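Long-range contacts in cellulose 1,4-beta-cellobiosidase (Clostridium thermocellum, PDB 3ZQX), which probably binds cellulose, serving as a family 3b carbohydrate-binding module of a cellulosomal cellobiohydrolase: residues K4-T12 and S116-Y127; G21-D32 and L88-F99. The protein carries 1 engineered substitution. All coordinates share one frame; numbering follows the deposited sequence. Where two conformers were deposited one is given.

Interaction 1. Residues K4-T12 and S116-Y127; sequences KVQYLCENT and SFDPTIKAFQDY
Gln6 and Asp126 form an antiparallel non-hydrogen-bonded pair with CA atoms 4.2 Å apart, next to the hydrogen-bonded pair of Tyr7 and Gln125, whose N and O atoms bond both ways. Tyr127 N donates to Val5 O on one side of these pairs, and on the other Cys9 N reaches Ile121 O at 2.8 Å, evidence that the chain already follows strand 3-9 in the loop that precedes strand 125-126.

The Tyr7 and Tyr127 side chains run alongside each other, and their rings form an offset stack, centroids 4.4 Å apart and planes 15° from parallel. Each hydroxyl is tied to the loop at Ser116-Asp118: Tyr7 OH accepts from Asp118 N at 3.2 Å in an almost straight bond (178°), while Tyr127 OH donates to Ser116 O from above the carbonyl plane. Ile121 CD1 meets the edge of the Tyr7 ring. Leu8 sets CD2 squarely over the Phe124 ring, 3.8 Å from the centroid and 3° off the normal, a clear CH-pi contact. Cys9 SG approaches the Phe117 ring obliquely.

Near the start of strand 3-9, the extended Lys4 chain brings NZ to the syn side of Asp126 OD2 at 2.9 Å, making a salt bridge. Asp126 OD1 receives Gln6 NE2 at 3.0 Å, so both carboxylate oxygens are engaged; Gln6 OE1 accepts from Asn24. Lys122, bent at its second and third torsions, folds back to give NZ to Cys9 O at 2.9 Å.

The short strand 125-126 thus extends one sheet of the beta sandwich at strand 3-9, which runs between it and strand 15-27. The Tyr7-Tyr127 stack faces inward: Val5 and Tyr7 pack on Leu40 and Tyr42 of strand 38-43 in the other sheet, and Trp140 of strand 137-140 bonds to Tyr127 O.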
loop_
_atom_site.group_PDB
_atom_site.type_symbol
_atom_site.label_atom_id
_atom_site.label_comp_id
_atom_site.label_asym_id
_atom_site.label_seq_id
_atom_site.Cartn_x
_atom_site.Cartn_y
_atom_site.Cartn_z
ATOM N N LYS A 4 -9.192 4.098 -6.828
ATOM C CA LYS A 4 -8.211 5.015 -6.253
ATOM C C LYS A 4 -7.799 4.526 -4.869
ATOM O O LYS A 4 -8.457 3.657 -4.290
ATOM C CB LYS A 4 -8.778 6.433 -6.144
ATOM C CG LYS A 4 -9.928 6.574 -5.149
ATOM C CD LYS A 4 -10.439 8.007 -5.077
ATOM C CE LYS A 4 -11.551 8.139 -4.051
ATOM N NZ LYS A 4 -12.107 9.527 -3.968
ATOM N N VAL A 5 -6.715 5.096 -4.339
ATOM C CA VAL A 5 -6.237 4.789 -2.999
ATOM C C VAL A 5 -6.322 6.002 -2.112
ATOM O O VAL A 5 -5.923 7.100 -2.508
ATOM C CB VAL A 5 -4.753 4.350 -3.008
ATOM C CG1 VAL A 5 -4.240 4.145 -1.585
ATOM C CG2 VAL A 5 -4.575 3.095 -3.834
ATOM N N GLN A 6 -6.818 5.776 -0.900
ATOM C CA GLN A 6 -6.658 6.724 0.192
ATOM C C GLN A 6 -5.655 6.161 1.184
ATOM O O GLN A 6 -5.513 4.940 1.328
ATOM C CB GLN A 6 -7.977 6.968 0.906
ATOM C CG GLN A 6 -9.092 7.341 -0.026
ATOM C CD GLN A 6 -10.325 7.750 0.726
ATOM O OE1 GLN A 6 -10.761 7.061 1.652
ATOM N NE2 GLN A 6 -10.884 8.896 0.357
ATOM N N TYR A 7 -4.945 7.059 1.860
ATOM C CA TYR A 7 -3.878 6.707 2.783
ATOM C C TYR A 7 -3.971 7.560 4.025
ATOM O O TYR A 7 -4.443 8.695 3.983
ATOM C CB TYR A 7 -2.540 6.979 2.098
ATOM C CG TYR A 7 -1.283 7.123 2.944
ATOM C CD1 TYR A 7 -0.546 6.016 3.335
ATOM C CD2 TYR A 7 -0.786 8.380 3.278
ATOM C CE1 TYR A 7 0.631 6.152 4.060
ATOM C CE2 TYR A 7 0.386 8.523 4.005
ATOM C CZ TYR A 7 1.101 7.409 4.383
ATOM O OH TYR A 7 2.273 7.576 5.094
ATOM N N LEU A 8 -3.503 6.992 5.128
ATOM C CA LEU A 8 -3.127 7.769 6.295
ATOM C C LEU A 8 -1.909 7.113 6.934
ATOM O O LEU A 8 -1.668 5.910 6.779
ATOM C CB LEU A 8 -4.281 7.919 7.291
ATOM C CG LEU A 8 -4.808 6.671 8.003
ATOM C CD1 LEU A 8 -3.955 6.312 9.206
ATOM C CD2 LEU A 8 -6.256 6.876 8.426
ATOM N N CYS A 9 -1.139 7.928 7.640
ATOM C CA CYS A 9 0.087 7.510 8.298
ATOM C C CYS A 9 -0.148 7.409 9.798
ATOM O O CYS A 9 -0.701 8.320 10.403
ATOM C CB CYS A 9 1.177 8.545 8.036
ATOM S SG CYS A 9 2.762 8.153 8.765
ATOM N N GLU A 10 0.270 6.295 10.385
ATOM C CA GLU A 10 0.222 6.121 11.836
ATOM C C GLU A 10 1.587 6.350 12.473
ATOM O O GLU A 10 1.713 7.172 13.381
ATOM C CB GLU A 10 -0.443 4.811 12.255
ATOM C CG GLU A 10 -1.942 4.844 11.983
ATOM C CD GLU A 10 -2.704 3.693 12.602
ATOM O OE1 GLU A 10 -2.146 2.582 12.712
ATOM O OE2 GLU A 10 -3.874 3.903 12.981
ATOM N N ASN A 11 2.608 5.619 12.033
ATOM C CA ASN A 11 3.933 5.843 12.599
ATOM C C ASN A 11 4.661 6.921 11.810
ATOM O O ASN A 11 5.077 6.722 10.666
ATOM C CB ASN A 11 4.757 4.558 12.563
ATOM C CG ASN A 11 4.443 3.624 13.712
ATOM O OD1 ASN A 11 3.576 3.903 14.539
ATOM N ND2 ASN A 11 5.146 2.500 13.765
ATOM N N THR A 12 4.820 8.069 12.461
ATOM C CA THR A 12 5.378 9.261 11.835
ATOM C C THR A 12 6.862 9.484 12.099
ATOM O O THR A 12 7.458 10.395 11.533
ATOM C CB THR A 12 4.629 10.511 12.315
ATOM O OG1 THR A 12 4.728 10.601 13.739
ATOM C CG2 THR A 12 3.161 10.426 11.933
ATOM N N SER A 116 6.626 7.037 -0.596
ATOM C CA SER A 116 5.209 7.027 -0.236
ATOM C C SER A 116 4.910 7.489 1.188
ATOM O O SER A 116 3.746 7.576 1.562
ATOM C CB SER A 116 4.587 5.644 -0.465
ATOM O OG SER A 116 4.674 5.248 -1.826
ATOM N N PHE A 117 5.932 7.784 1.981
ATOM C CA PHE A 117 5.731 8.218 3.368
ATOM C C PHE A 117 5.274 9.669 3.438
ATOM O O PHE A 117 5.922 10.539 2.871
ATOM C CB PHE A 117 7.068 8.065 4.092
ATOM C CG PHE A 117 7.111 8.602 5.505
ATOM C CD1 PHE A 117 6.308 8.074 6.508
ATOM C CD2 PHE A 117 8.046 9.572 5.848
ATOM C CE1 PHE A 117 6.397 8.538 7.806
ATOM C CE2 PHE A 117 8.144 10.034 7.142
ATOM C CZ PHE A 117 7.321 9.517 8.125
ATOM N N ASP A 118 4.143 9.939 4.088
ATOM C CA ASP A 118 3.721 11.309 4.363
ATOM C C ASP A 118 3.148 11.440 5.761
ATOM O O ASP A 118 1.966 11.162 5.960
ATOM C CB ASP A 118 2.762 11.864 3.320
ATOM C CG ASP A 118 2.551 13.359 3.473
ATOM O OD1 ASP A 118 2.847 13.898 4.563
ATOM O OD2 ASP A 118 2.090 13.994 2.501
ATOM N N PRO A 119 3.987 11.779 6.739
ATOM C CA PRO A 119 3.539 11.821 8.132
ATOM C C PRO A 119 2.523 12.924 8.418
ATOM O O PRO A 119 1.961 12.952 9.520
ATOM C CB PRO A 119 4.837 12.040 8.909
ATOM C CG PRO A 119 5.710 12.777 7.966
ATOM C CD PRO A 119 5.387 12.221 6.598
ATOM N N THR A 120 2.340 13.859 7.494
ATOM C CA THR A 120 1.352 14.910 7.694
ATOM C C THR A 120 -0.076 14.451 7.432
ATOM O O THR A 120 -1.018 15.179 7.769
ATOM C CB THR A 120 1.630 16.165 6.833
ATOM O OG1 THR A 120 1.322 15.907 5.460
ATOM C CG2 THR A 120 3.075 16.628 6.983
ATOM N N ILE A 121 -0.256 13.253 6.870
ATOM C CA ILE A 121 -1.611 12.807 6.553
ATOM C C ILE A 121 -2.042 11.850 7.654
ATOM O O ILE A 121 -1.606 10.698 7.709
ATOM C CB ILE A 121 -1.635 12.074 5.194
ATOM C CG1 ILE A 121 -1.136 13.016 4.098
ATOM C CG2 ILE A 121 -3.035 11.590 4.886
ATOM C CD1 ILE A 121 -1.037 12.393 2.733
ATOM N N LYS A 122 -2.886 12.356 8.552
ATOM C CA LYS A 122 -3.358 11.565 9.689
ATOM C C LYS A 122 -4.777 11.049 9.566
ATOM O O LYS A 122 -5.203 10.222 10.364
ATOM C CB LYS A 122 -3.198 12.351 10.992
ATOM C CG LYS A 122 -1.766 12.759 11.292
ATOM C CD LYS A 122 -0.878 11.546 11.488
ATOM C CE LYS A 122 -1.299 10.743 12.709
ATOM N NZ LYS A 122 -0.382 9.596 12.961
ATOM N N ALA A 123 -5.481 11.512 8.541
ATOM C CA ALA A 123 -6.844 11.088 8.241
ATOM C C ALA A 123 -6.852 10.689 6.779
ATOM O O ALA A 123 -6.086 11.229 5.974
ATOM C CB ALA A 123 -7.833 12.217 8.482
ATOM N N PHE A 124 -7.715 9.751 6.419
ATOM C CA PHE A 124 -7.721 9.274 5.044
ATOM C C PHE A 124 -7.866 10.414 4.055
ATOM O O PHE A 124 -8.753 11.261 4.184
ATOM C CB PHE A 124 -8.856 8.282 4.808
ATOM C CG PHE A 124 -8.526 6.866 5.181
ATOM C CD1 PHE A 124 -7.432 6.210 4.635
ATOM C CD2 PHE A 124 -9.344 6.177 6.064
ATOM C CE1 PHE A 124 -7.156 4.898 4.982
ATOM C CE2 PHE A 124 -9.074 4.866 6.412
ATOM C CZ PHE A 124 -7.983 4.226 5.872
ATOM N N GLN A 125 -6.995 10.419 3.054
ATOM C CA GLN A 125 -7.177 11.281 1.908
ATOM C C GLN A 125 -6.723 10.568 0.646
ATOM O O GLN A 125 -5.846 9.707 0.682
ATOM C CB GLN A 125 -6.477 12.628 2.089
ATOM C CG GLN A 125 -4.983 12.606 1.953
ATOM C CD GLN A 125 -4.379 13.978 2.193
ATOM O OE1 GLN A 125 -4.663 14.622 3.204
ATOM N NE2 GLN A 125 -3.560 14.439 1.258
ATOM N N ASP A 126 -7.360 10.910 -0.467
ATOM C CA ASP A 126 -6.931 10.408 -1.762
ATOM C C ASP A 126 -5.451 10.720 -1.885
ATOM O O ASP A 126 -5.016 11.842 -1.609
ATOM C CB ASP A 126 -7.682 11.108 -2.891
ATOM C CG ASP A 126 -9.163 10.774 -2.919
ATOM O OD1 ASP A 126 -9.630 9.942 -2.120
ATOM O OD2 ASP A 126 -9.870 11.356 -3.772
ATOM N N TYR A 127 -4.670 9.723 -2.272
ATOM C CA TYR A 127 -3.226 9.860 -2.176
ATOM C C TYR A 127 -2.543 9.318 -3.411
ATOM O O TYR A 127 -2.577 8.115 -3.667
ATOM C CB TYR A 127 -2.752 9.109 -0.939
ATOM C CG TYR A 127 -1.303 9.306 -0.547
ATOM C CD1 TYR A 127 -0.790 10.571 -0.326
ATOM C CD2 TYR A 127 -0.458 8.217 -0.364
ATOM C CE1 TYR A 127 0.524 10.748 0.068
ATOM C CE2 TYR A 127 0.859 8.382 0.038
ATOM C CZ TYR A 127 1.342 9.654 0.245
ATOM O OH TYR A 127 2.638 9.859 0.643
#

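Interaction 2. Residues G21-D32 and L88-F99; sequences GKFNIVNTGNRD and LPAGGQTGEIQF
Gly21 with Phe99 and Phe23 with Ile97 are antiparallel hydrogen-bonded pairs, each joined by two backbone bonds, with the non-hydrogen-bonded pair of Lys22 and Gln98 between them. The register then slips by one residue before Val26. This antiparallel strand pair of the sandwich is interrupted there, and a side chain takes the place of a backbone carbonyl: Ile25 N donates to Thr94 OG1 at 3.0 Å, while Thr94 N returns a bond to Ile25 O. Beyond it, Asn27 bonds through N to Gly92 O and through O to Gly91 N, at the type II turn Pro89-Gly92.

Among the apolar contacts, the Phe23 and Phe99 rings form a tight offset stack, centroids 4.0 Å apart and planes 3° from parallel. With its CG between the backbone N and carbonyl carbon (chi1 73°), the Phe99 ring folds over Gly21, whose backbone lies against the face opposite Phe23.

Polar side chains add further bonds. Glu96 OE1 is gripped from opposite faces of its carboxylate, by Lys22 NZ at 2.8 Å in a salt bridge and by Gln98 NE2 at 2.9 Å. Asn24 ND2 donates to Gln93 OE1 at 3.0 Å, the two amides being nearly perpendicular (86°). Asn27 ties its own following loop to strand 87-88: ND2 bonds to Arg31 O and to Leu88 O, and OD1 accepts from Gly29 N in an Asx turn. Asp32 OD1 takes Ala90 N at 2.8 Å.

Strand 15-27 is flanked by strands 97-103 and 3-9, and its inward residues Phe23 and Ile25 pack on Leu40, Leu81 and Phe83 of strands 38-43 and 78-83 in the facing sheet.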
loop_
_atom_site.group_PDB
_atom_site.type_symbol
_atom_site.label_atom_id
_atom_site.label_comp_id
_atom_site.label_asym_id
_atom_site.label_seq_id
_atom_site.Cartn_x
_atom_site.Cartn_y
_atom_site.Cartn_z
ATOM N N GLY A 21 0.587 2.391 8.630
ATOM C CA GLY A 21 -0.443 3.289 8.164
ATOM C C GLY A 21 -1.651 2.489 7.752
ATOM O O GLY A 21 -1.813 1.339 8.175
ATOM N N LYS A 22 -2.531 3.112 6.977
ATOM C CA LYS A 22 -3.679 2.414 6.427
ATOM C C LYS A 22 -3.888 2.824 4.989
ATOM O O LYS A 22 -3.588 3.955 4.605
ATOM C CB LYS A 22 -4.957 2.721 7.214
ATOM C CG LYS A 22 -4.857 2.503 8.717
ATOM C CD LYS A 22 -6.201 2.700 9.405
ATOM C CE LYS A 22 -6.079 2.513 10.908
ATOM N NZ LYS A 22 -7.416 2.544 11.567
ATOM N N PHE A 23 -4.440 1.893 4.214
ATOM C CA PHE A 23 -4.918 2.165 2.865
ATOM C C PHE A 23 -6.431 1.972 2.816
ATOM O O PHE A 23 -7.018 1.327 3.682
ATOM C CB PHE A 23 -4.332 1.195 1.826
ATOM C CG PHE A 23 -2.835 1.081 1.844
ATOM C CD1 PHE A 23 -2.029 2.187 1.638
ATOM C CD2 PHE A 23 -2.228 -0.150 2.032
ATOM C CE1 PHE A 23 -0.640 2.063 1.642
ATOM C CE2 PHE A 23 -0.851 -0.279 2.037
ATOM C CZ PHE A 23 -0.059 0.829 1.838
ATOM N N ASN A 24 -7.065 2.569 1.816
ATOM C CA ASN A 24 -8.446 2.258 1.489
ATOM C C ASN A 24 -8.542 2.306 -0.021
ATOM O O ASN A 24 -8.194 3.329 -0.608
ATOM C CB ASN A 24 -9.364 3.302 2.131
ATOM C CG ASN A 24 -10.830 3.061 1.855
ATOM O OD1 ASN A 24 -11.266 1.920 1.674
ATOM N ND2 ASN A 24 -11.607 4.143 1.820
ATOM N N ILE A 25 -9.025 1.238 -0.652
ATOM C CA ILE A 25 -9.192 1.236 -2.098
ATOM C C ILE A 25 -10.656 1.492 -2.408
ATOM O O ILE A 25 -11.528 0.749 -1.967
ATOM C CB ILE A 25 -8.728 -0.085 -2.737
ATOM C CG1 ILE A 25 -7.228 -0.286 -2.492
ATOM C CG2 ILE A 25 -9.043 -0.085 -4.232
ATOM C CD1 ILE A 25 -6.726 -1.656 -2.881
ATOM N N VAL A 26 -10.916 2.561 -3.156
ATOM C CA VAL A 26 -12.280 2.999 -3.435
ATOM C C VAL A 26 -12.545 2.858 -4.923
ATOM O O VAL A 26 -11.756 3.337 -5.736
ATOM C CB VAL A 26 -12.477 4.470 -3.016
ATOM C CG1 VAL A 26 -13.907 4.901 -3.276
ATOM C CG2 VAL A 26 -12.119 4.667 -1.542
ATOM N N ASN A 27 -13.640 2.190 -5.289
ATOM C CA ASN A 27 -13.962 2.037 -6.695
ATOM C C ASN A 27 -14.931 3.147 -7.052
ATOM O O ASN A 27 -16.133 3.046 -6.800
ATOM C CB ASN A 27 -14.614 0.669 -6.893
ATOM C CG ASN A 27 -14.828 0.344 -8.340
ATOM O OD1 ASN A 27 -14.710 1.211 -9.202
ATOM N ND2 ASN A 27 -15.138 -0.916 -8.627
ATOM N N THR A 28 -14.416 4.158 -7.746
ATOM C CA THR A 28 -15.200 5.346 -8.066
ATOM C C THR A 28 -15.811 5.256 -9.451
ATOM O O THR A 28 -16.542 6.155 -9.864
ATOM C CB THR A 28 -14.363 6.650 -8.006
ATOM O OG1 THR A 28 -13.413 6.669 -9.080
ATOM C CG2 THR A 28 -13.647 6.783 -6.676
ATOM N N GLY A 29 -15.515 4.171 -10.162
ATOM C CA GLY A 29 -15.994 3.992 -11.519
ATOM C C GLY A 29 -17.288 3.210 -11.584
ATOM O O GLY A 29 -17.925 2.940 -10.561
ATOM N N ASN A 30 -17.702 2.887 -12.802
ATOM C CA ASN A 30 -18.946 2.170 -13.030
ATOM C C ASN A 30 -18.816 0.664 -13.244
ATOM O O ASN A 30 -19.789 0.009 -13.603
ATOM C CB ASN A 30 -19.793 2.837 -14.112
ATOM C CG ASN A 30 -19.098 2.893 -15.457
ATOM O OD1 ASN A 30 -18.117 2.189 -15.696
ATOM N ND2 ASN A 30 -19.607 3.738 -16.344
ATOM N N ARG A 31 -17.607 0.141 -13.077
ATOM C CA ARG A 31 -17.328 -1.276 -13.298
ATOM C C ARG A 31 -17.017 -1.991 -11.990
ATOM O O ARG A 31 -16.141 -1.560 -11.247
ATOM C CB ARG A 31 -16.122 -1.437 -14.234
ATOM C CG ARG A 31 -16.342 -0.824 -15.607
ATOM C CD ARG A 31 -15.062 -0.750 -16.423
ATOM N NE ARG A 31 -14.076 0.110 -15.785
ATOM C CZ ARG A 31 -13.966 1.417 -15.992
ATOM N NH1 ARG A 31 -14.757 2.027 -16.854
ATOM N NH2 ARG A 31 -13.038 2.111 -15.345
ATOM N N ASP A 32 -17.709 -3.089 -11.706
ATOM C CA ASP A 32 -17.301 -3.955 -10.608
ATOM C C ASP A 32 -15.989 -4.640 -10.993
ATOM O O ASP A 32 -15.743 -4.911 -12.176
ATOM C CB ASP A 32 -18.305 -5.082 -10.379
ATOM C CG ASP A 32 -19.675 -4.611 -9.916
ATOM O OD1 ASP A 32 -19.914 -3.414 -9.667
ATOM O OD2 ASP A 32 -20.540 -5.497 -9.791
ATOM N N LEU A 88 -15.095 -6.241 -5.561
ATOM C CA LEU A 88 -15.130 -4.835 -5.185
ATOM C C LEU A 88 -16.084 -4.113 -6.135
ATOM O O LEU A 88 -15.714 -3.808 -7.277
ATOM C CB LEU A 88 -13.737 -4.213 -5.266
ATOM C CG LEU A 88 -13.687 -2.713 -4.968
ATOM C CD1 LEU A 88 -14.083 -2.437 -3.521
ATOM C CD2 LEU A 88 -12.314 -2.146 -5.284
ATOM N N PRO A 89 -17.341 -3.929 -5.723
ATOM C CA PRO A 89 -18.316 -3.360 -6.656
ATOM C C PRO A 89 -18.070 -1.889 -6.979
ATOM O O PRO A 89 -17.450 -1.153 -6.208
ATOM C CB PRO A 89 -19.636 -3.505 -5.895
ATOM C CG PRO A 89 -19.235 -3.415 -4.464
ATOM C CD PRO A 89 -17.931 -4.177 -4.395
ATOM N N ALA A 90 -18.583 -1.473 -8.128
ATOM C CA ALA A 90 -18.636 -0.067 -8.483
ATOM C C ALA A 90 -19.277 0.705 -7.342
ATOM O O ALA A 90 -20.329 0.323 -6.825
ATOM C CB ALA A 90 -19.445 0.116 -9.763
ATOM N N GLY A 91 -18.622 1.791 -6.950
ATOM C CA GLY A 91 -19.089 2.626 -5.861
ATOM C C GLY A 91 -18.667 2.142 -4.486
ATOM O O GLY A 91 -18.851 2.859 -3.500
ATOM N N GLY A 92 -18.103 0.940 -4.400
ATOM C CA GLY A 92 -17.739 0.367 -3.118
ATOM C C GLY A 92 -16.312 0.664 -2.723
ATOM O O GLY A 92 -15.571 1.323 -3.444
ATOM N N GLN A 93 -15.920 0.159 -1.562
ATOM C CA GLN A 93 -14.561 0.341 -1.090
ATOM C C GLN A 93 -14.161 -0.857 -0.256
ATOM O O GLN A 93 -15.016 -1.583 0.262
ATOM C CB GLN A 93 -14.433 1.616 -0.260
ATOM C CG GLN A 93 -15.292 1.639 0.983
ATOM C CD GLN A 93 -14.943 2.811 1.879
ATOM O OE1 GLN A 93 -14.517 3.864 1.402
ATOM N NE2 GLN A 93 -15.086 2.622 3.184
ATOM N N THR A 94 -12.858 -1.055 -0.099
ATOM C CA THR A 94 -12.375 -2.103 0.780
ATOM C C THR A 94 -12.621 -1.776 2.244
ATOM O O THR A 94 -12.794 -2.678 3.063
ATOM C CB THR A 94 -10.861 -2.340 0.599
ATOM O OG1 THR A 94 -10.140 -1.110 0.786
ATOM C CG2 THR A 94 -10.562 -2.883 -0.779
ATOM N N GLY A 95 -12.652 -0.490 2.574
ATOM C CA GLY A 95 -12.469 -0.079 3.950
ATOM C C GLY A 95 -10.999 -0.175 4.310
ATOM O O GLY A 95 -10.154 -0.537 3.486
ATOM N N GLU A 96 -10.681 0.147 5.555
ATOM C CA GLU A 96 -9.289 0.232 5.953
ATOM C C GLU A 96 -8.531 -1.064 5.715
ATOM O O GLU A 96 -9.026 -2.166 6.001
ATOM C CB GLU A 96 -9.175 0.645 7.421
ATOM C CG GLU A 96 -9.743 -0.371 8.400
ATOM C CD GLU A 96 -9.572 0.051 9.841
ATOM O OE1 GLU A 96 -8.427 0.274 10.272
ATOM O OE2 GLU A 96 -10.591 0.146 10.558
ATOM N N ILE A 97 -7.331 -0.921 5.159
ATOM C CA ILE A 97 -6.374 -2.009 5.132
ATOM C C ILE A 97 -5.213 -1.524 5.980
ATOM O O ILE A 97 -4.398 -0.709 5.536
ATOM C CB ILE A 97 -5.890 -2.297 3.692
ATOM C CG1 ILE A 97 -7.081 -2.573 2.763
ATOM C CG2 ILE A 97 -4.907 -3.458 3.695
ATOM C CD1 ILE A 97 -6.703 -2.672 1.287
ATOM N N GLN A 98 -5.104 -2.055 7.190
ATOM C CA GLN A 98 -3.998 -1.664 8.044
ATOM C C GLN A 98 -2.735 -2.289 7.487
ATOM O O GLN A 98 -2.763 -3.410 6.963
ATOM C CB GLN A 98 -4.244 -2.122 9.475
ATOM C CG GLN A 98 -5.426 -1.416 10.098
ATOM C CD GLN A 98 -5.642 -1.744 11.555
ATOM O OE1 GLN A 98 -4.787 -2.346 12.218
ATOM N NE2 GLN A 98 -6.788 -1.335 12.074
ATOM N N PHE A 99 -1.624 -1.568 7.579
ATOM C CA PHE A 99 -0.363 -2.161 7.169
ATOM C C PHE A 99 0.769 -1.809 8.093
ATOM O O PHE A 99 0.874 -0.670 8.570
ATOM C CB PHE A 99 -0.002 -1.832 5.701
ATOM C CG PHE A 99 0.445 -0.408 5.444
ATOM C CD1 PHE A 99 -0.478 0.618 5.281
ATOM C CD2 PHE A 99 1.798 -0.116 5.295
ATOM C CE1 PHE A 99 -0.055 1.911 5.017
ATOM C CE2 PHE A 99 2.221 1.170 5.018
ATOM C CZ PHE A 99 1.297 2.183 4.881
#

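Overall arrangement
The two interactions lie side by side in one antiparallel sheet of the beta sandwich expected of a CBM3 module, their centres about 15 Å apart. Neighbouring strands 3-9 and 15-27 join them: Gln6 N comes within 2.8 Å of Asn24 O, a probable hydrogen bond, and Lys4 pairs similarly with Val26. Along the chain the order is 4-12, 21-32, 88-99, 116-127, which nests interaction 2 inside the loop closed by interaction 1. The sheet is therefore assembled from distant parts of the sequence, with the later segments added to opposite sides of the consecutive pair of strands. Tyr42 of the facing sheet touches aromatic residues of both interactions, so they share one core.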